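Local coordinates for uncharacterized protein (Bacteroides caccae, PDB 4L7A), which is of unknown function but is probably a zinc-dependent metallopeptidase of the peptidase MA clan, at residues Thr57-Val69 against Asn260-Tyr271. Numbering follows the deposited sequence.
Sequences TDFWLSVKLAKIV and NEISELDLDHIY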
loop_
_atom_site.group_PDB
_atom_site.type_symbol
_atom_site.label_atom_id
_atom_site.label_comp_id
_atom_site.label_asym_id
_atom_site.label_seq_id
_atom_site.Cartn_x
_atom_site.Cartn_y
_atom_site.Cartn_z
ATOM N N THR A 57 -11.182 -16.353 -9.489
ATOM C CA THR A 57 -11.300 -15.084 -8.802
ATOM C C THR A 57 -12.736 -14.926 -8.344
ATOM O O THR A 57 -13.625 -14.928 -9.165
ATOM C CB THR A 57 -10.899 -13.949 -9.776
ATOM O OG1 THR A 57 -9.535 -14.200 -10.220
ATOM C CG2 THR A 57 -10.982 -12.594 -9.115
ATOM N N ASP A 58 -12.955 -14.780 -7.036
ATOM C CA ASP A 58 -14.301 -14.672 -6.439
ATOM C C ASP A 58 -14.881 -13.292 -6.764
ATOM O O ASP A 58 -14.307 -12.272 -6.392
ATOM C CB ASP A 58 -14.122 -14.892 -4.921
ATOM C CG ASP A 58 -15.405 -14.677 -4.065
ATOM O OD1 ASP A 58 -16.329 -13.903 -4.381
ATOM O OD2 ASP A 58 -15.413 -15.256 -2.940
ATOM N N PHE A 59 -16.026 -13.254 -7.437
ATOM C CA PHE A 59 -16.595 -11.999 -7.887
ATOM C C PHE A 59 -17.030 -11.034 -6.767
ATOM O O PHE A 59 -16.626 -9.891 -6.762
ATOM C CB PHE A 59 -17.801 -12.237 -8.776
ATOM C CG PHE A 59 -18.506 -10.953 -9.206
ATOM C CD1 PHE A 59 -18.064 -10.252 -10.334
ATOM C CD2 PHE A 59 -19.587 -10.469 -8.515
ATOM C CE1 PHE A 59 -18.717 -9.092 -10.777
ATOM C CE2 PHE A 59 -20.253 -9.316 -8.953
ATOM C CZ PHE A 59 -19.810 -8.629 -10.103
ATOM N N TRP A 60 -17.869 -11.480 -5.852
ATOM C CA TRP A 60 -18.354 -10.594 -4.804
ATOM C C TRP A 60 -17.224 -10.185 -3.822
ATOM O O TRP A 60 -17.233 -9.093 -3.260
ATOM C CB TRP A 60 -19.547 -11.216 -4.078
ATOM C CG TRP A 60 -20.702 -11.267 -4.970
ATOM C CD1 TRP A 60 -21.219 -12.372 -5.562
ATOM C CD2 TRP A 60 -21.519 -10.155 -5.388
ATOM N NE1 TRP A 60 -22.288 -12.032 -6.325
ATOM C CE2 TRP A 60 -22.472 -10.667 -6.279
ATOM C CE3 TRP A 60 -21.499 -8.786 -5.138
ATOM C CZ2 TRP A 60 -23.434 -9.863 -6.896
ATOM C CZ3 TRP A 60 -22.434 -7.978 -5.764
ATOM C CH2 TRP A 60 -23.410 -8.522 -6.624
ATOM N N LEU A 61 -16.224 -11.019 -3.683
ATOM C CA LEU A 61 -15.058 -10.562 -2.965
ATOM C C LEU A 61 -14.243 -9.465 -3.751
ATOM O O LEU A 61 -13.666 -8.559 -3.132
ATOM C CB LEU A 61 -14.164 -11.749 -2.611
ATOM C CG LEU A 61 -12.891 -11.429 -1.794
ATOM C CD1 LEU A 61 -13.259 -10.729 -0.482
ATOM C CD2 LEU A 61 -12.167 -12.745 -1.528
ATOM N N SER A 62 -14.219 -9.549 -5.085
ATOM C CA SER A 62 -13.574 -8.518 -5.900
ATOM C C SER A 62 -14.268 -7.171 -5.716
ATOM O O SER A 62 -13.626 -6.157 -5.663
ATOM C CB SER A 62 -13.569 -8.866 -7.375
ATOM O OG SER A 62 -12.792 -10.041 -7.571
ATOM N N VAL A 63 -15.588 -7.186 -5.621
ATOM C CA VAL A 63 -16.367 -5.995 -5.400
ATOM C C VAL A 63 -16.034 -5.379 -4.040
ATOM O O VAL A 63 -15.867 -4.139 -3.914
ATOM C CB VAL A 63 -17.874 -6.313 -5.464
ATOM C CG1 VAL A 63 -18.695 -5.082 -5.132
ATOM C CG2 VAL A 63 -18.256 -6.809 -6.843
ATOM N N LYS A 64 -15.939 -6.221 -3.011
ATOM C CA LYS A 64 -15.634 -5.732 -1.668
ATOM C C LYS A 64 -14.287 -5.087 -1.662
ATOM O O LYS A 64 -14.149 -3.973 -1.177
ATOM C CB LYS A 64 -15.656 -6.863 -0.657
ATOM C CG LYS A 64 -17.059 -7.408 -0.496
ATOM C CD LYS A 64 -17.189 -8.341 0.676
ATOM C CE LYS A 64 -18.492 -9.073 0.583
ATOM N NZ LYS A 64 -18.576 -9.934 1.750
ATOM N N LEU A 65 -13.307 -5.759 -2.256
ATOM C CA LEU A 65 -11.941 -5.224 -2.296
ATOM C C LEU A 65 -11.815 -3.935 -3.102
ATOM O O LEU A 65 -11.127 -3.025 -2.677
ATOM C CB LEU A 65 -10.970 -6.243 -2.849
ATOM C CG LEU A 65 -10.579 -7.241 -1.795
ATOM C CD1 LEU A 65 -9.900 -8.430 -2.454
ATOM C CD2 LEU A 65 -9.605 -6.576 -0.808
ATOM N N ALA A 66 -12.529 -3.830 -4.229
ATOM C CA ALA A 66 -12.494 -2.591 -4.979
ATOM C C ALA A 66 -13.015 -1.448 -4.144
ATOM O O ALA A 66 -12.501 -0.340 -4.235
ATOM C CB ALA A 66 -13.293 -2.701 -6.223
ATOM N N LYS A 67 -13.999 -1.687 -3.318
ATOM C CA LYS A 67 -14.556 -0.608 -2.484
ATOM C C LYS A 67 -13.675 -0.302 -1.258
ATOM O O LYS A 67 -13.578 0.863 -0.822
ATOM C CB LYS A 67 -15.967 -0.943 -1.993
ATOM C CG LYS A 67 -17.004 -1.041 -3.089
ATOM C CD LYS A 67 -18.405 -0.995 -2.529
ATOM C CE LYS A 67 -19.468 -0.892 -3.669
ATOM N NZ LYS A 67 -20.803 -0.893 -3.058
ATOM N N ILE A 68 -13.067 -1.336 -0.684
ATOM C CA ILE A 68 -12.179 -1.152 0.463
ATOM C C ILE A 68 -10.920 -0.369 0.049
ATOM O O ILE A 68 -10.468 0.566 0.759
ATOM C CB ILE A 68 -11.868 -2.491 1.092
ATOM C CG1 ILE A 68 -13.175 -3.016 1.724
ATOM C CG2 ILE A 68 -10.803 -2.366 2.146
ATOM C CD1 ILE A 68 -13.072 -4.423 2.318
ATOM N N VAL A 69 -10.345 -0.769 -1.073
ATOM C CA VAL A 69 -9.129 -0.121 -1.614
ATOM C C VAL A 69 -9.364 1.369 -1.916
ATOM O O VAL A 69 -8.517 2.226 -1.624
ATOM C CB VAL A 69 -8.658 -0.868 -2.848
ATOM C CG1 VAL A 69 -7.564 -0.145 -3.575
ATOM C CG2 VAL A 69 -8.113 -2.242 -2.433
ATOM N N ASN A 260 -10.785 1.710 9.979
ATOM C CA ASN A 260 -11.746 1.306 11.028
ATOM C C ASN A 260 -13.202 1.387 10.627
ATOM O O ASN A 260 -14.036 0.877 11.330
ATOM C CB ASN A 260 -11.596 2.139 12.293
ATOM C CG ASN A 260 -10.481 1.639 13.186
ATOM O OD1 ASN A 260 -10.046 0.461 13.121
ATOM N ND2 ASN A 260 -9.979 2.543 14.024
ATOM N N GLU A 261 -13.483 2.046 9.510
ATOM C CA GLU A 261 -14.824 2.216 8.958
ATOM C C GLU A 261 -15.195 1.125 7.956
ATOM O O GLU A 261 -16.293 1.158 7.405
ATOM C CB GLU A 261 -14.899 3.545 8.193
ATOM C CG GLU A 261 -15.047 4.717 9.079
ATOM C CD GLU A 261 -14.812 6.036 8.371
ATOM O OE1 GLU A 261 -14.673 6.080 7.113
ATOM O OE2 GLU A 261 -14.724 7.024 9.097
ATOM N N ILE A 262 -14.335 0.142 7.735
ATOM C CA ILE A 262 -14.614 -0.840 6.688
ATOM C C ILE A 262 -16.000 -1.504 6.842
ATOM O O ILE A 262 -16.739 -1.598 5.875
ATOM C CB ILE A 262 -13.461 -1.866 6.563
ATOM C CG1 ILE A 262 -12.297 -1.195 5.864
ATOM C CG2 ILE A 262 -13.902 -3.123 5.823
ATOM C CD1 ILE A 262 -11.013 -2.007 5.853
ATOM N N SER A 263 -16.355 -1.933 8.050
ATOM C CA SER A 263 -17.631 -2.622 8.209
ATOM C C SER A 263 -18.821 -1.709 8.034
ATOM O O SER A 263 -19.885 -2.188 7.959
ATOM C CB SER A 263 -17.766 -3.274 9.572
ATOM O OG SER A 263 -17.728 -2.284 10.553
ATOM N N GLU A 264 -18.636 -0.404 7.969
ATOM C CA GLU A 264 -19.738 0.510 7.617
ATOM C C GLU A 264 -19.945 0.665 6.102
ATOM O O GLU A 264 -20.902 1.290 5.686
ATOM C CB GLU A 264 -19.506 1.899 8.230
ATOM C CG GLU A 264 -19.350 1.879 9.748
ATOM C CD GLU A 264 -18.812 3.201 10.320
ATOM O OE1 GLU A 264 -19.126 4.280 9.774
ATOM O OE2 GLU A 264 -18.071 3.149 11.326
ATOM N N LEU A 265 -19.061 0.116 5.268
ATOM C CA LEU A 265 -19.234 0.248 3.828
ATOM C C LEU A 265 -20.311 -0.709 3.329
ATOM O O LEU A 265 -20.610 -1.718 3.988
ATOM C CB LEU A 265 -17.933 -0.039 3.093
ATOM C CG LEU A 265 -16.743 0.881 3.398
ATOM C CD1 LEU A 265 -15.434 0.215 2.946
ATOM C CD2 LEU A 265 -16.952 2.204 2.719
ATOM N N ASP A 266 -20.866 -0.408 2.158
ATOM C CA ASP A 266 -21.923 -1.227 1.592
ATOM C C ASP A 266 -21.277 -2.271 0.688
ATOM O O ASP A 266 -21.260 -2.135 -0.546
ATOM C CB ASP A 266 -22.959 -0.400 0.836
ATOM C CG ASP A 266 -24.106 -1.267 0.276
ATOM O OD1 ASP A 266 -24.281 -2.430 0.708
ATOM O OD2 ASP A 266 -24.822 -0.815 -0.640
ATOM N N LEU A 267 -20.735 -3.296 1.333
ATOM C CA LEU A 267 -19.906 -4.265 0.670
ATOM C C LEU A 267 -20.693 -5.339 -0.039
ATOM O O LEU A 267 -20.138 -6.024 -0.838
ATOM C CB LEU A 267 -18.928 -4.905 1.672
ATOM C CG LEU A 267 -17.947 -3.957 2.368
ATOM C CD1 LEU A 267 -17.078 -4.652 3.438
ATOM C CD2 LEU A 267 -17.035 -3.278 1.358
ATOM N N ASP A 268 -21.977 -5.466 0.235
ATOM C CA ASP A 268 -22.787 -6.519 -0.352
ATOM C C ASP A 268 -23.533 -6.118 -1.623
ATOM O O ASP A 268 -24.361 -6.885 -2.139
ATOM C CB ASP A 268 -23.776 -7.039 0.695
ATOM C CG ASP A 268 -23.078 -7.753 1.867
ATOM O OD1 ASP A 268 -21.959 -8.293 1.687
ATOM O OD2 ASP A 268 -23.669 -7.806 2.960
ATOM N N HIS A 269 -23.262 -4.918 -2.122
ATOM C CA HIS A 269 -23.923 -4.423 -3.319
ATOM C C HIS A 269 -22.891 -3.693 -4.179
ATOM O O HIS A 269 -21.924 -3.166 -3.651
ATOM C CB HIS A 269 -25.047 -3.456 -2.941
ATOM C CG HIS A 269 -26.129 -4.075 -2.111
ATOM N ND1 HIS A 269 -26.234 -3.868 -0.746
ATOM C CD2 HIS A 269 -27.159 -4.889 -2.448
ATOM C CE1 HIS A 269 -27.273 -4.535 -0.277
ATOM N NE2 HIS A 269 -27.859 -5.148 -1.293
ATOM N N ILE A 270 -23.138 -3.617 -5.478
ATOM C CA ILE A 270 -22.301 -2.816 -6.343
ATOM C C ILE A 270 -22.783 -1.374 -6.240
ATOM O O ILE A 270 -22.103 -0.584 -5.684
ATOM C CB ILE A 270 -22.349 -3.335 -7.797
ATOM C CG1 ILE A 270 -21.827 -4.744 -7.846
ATOM C CG2 ILE A 270 -21.526 -2.383 -8.740
ATOM C CD1 ILE A 270 -22.092 -5.464 -9.184
ATOM N N TYR A 271 -23.949 -1.046 -6.796
ATOM C CA TYR A 271 -24.577 0.267 -6.597
ATOM C C TYR A 271 -25.528 0.124 -5.443
ATOM O O TYR A 271 -25.823 -0.967 -5.031
ATOM C CB TYR A 271 -25.363 0.744 -7.836
ATOM C CG TYR A 271 -24.446 1.269 -8.895
ATOM C CD1 TYR A 271 -23.919 0.408 -9.856
ATOM C CD2 TYR A 271 -24.046 2.602 -8.905
ATOM C CE1 TYR A 271 -23.043 0.855 -10.818
ATOM C CE2 TYR A 271 -23.168 3.076 -9.872
ATOM C CZ TYR A 271 -22.667 2.184 -10.837
ATOM O OH TYR A 271 -21.783 2.599 -11.824
ATOM O OXT TYR A 271 -26.036 1.063 -4.877
HETATM O O HOH W 1 -19.757 -8.063 -2.379
#
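Lys67 NZ donates to three carbonyl oxygens of the C-terminal tail: His269 O at 2.6 Å, Asp266 O at 2.8 Å and Ile270 O at 2.9 Å. The ammonium meets Asp266 O nearly head-on (C=O...N 158°) but stands above the carbonyl plane of Ile270. Its extended chain reaches from the helix into the type I turn Asp266-His269, whose ends are also tied by His269 ND1 bonding in its ring plane to the syn lone pair of Asp266 OD1. Without the ammonium, as with an alanine here, three converging carbonyls would probably lack their shared donor and the turn would be freer to shift. Nearby, Lys64 lays its CG against Leu267 CB (3.8 Å) and its NZ makes a long salt bridge with Asp268 OD1, while a water joins Trp60 O to Leu267 O. Apolar contacts extend toward both ends of the helix segment: Ile270 CD1 comes to the edge of the Phe59 ring at CZ (4.0 Å). Ile270 CG1 meets Trp60 CZ3, and Ile68 CG2 packs on Ile262 CD1 (3.7 Å). The tail following helix 248-260 thus runs along the start of helix 59-81, with Ile270 also touching Trp26 of helix 17-35 and Ile68 reaching Met134 of helix 131-153.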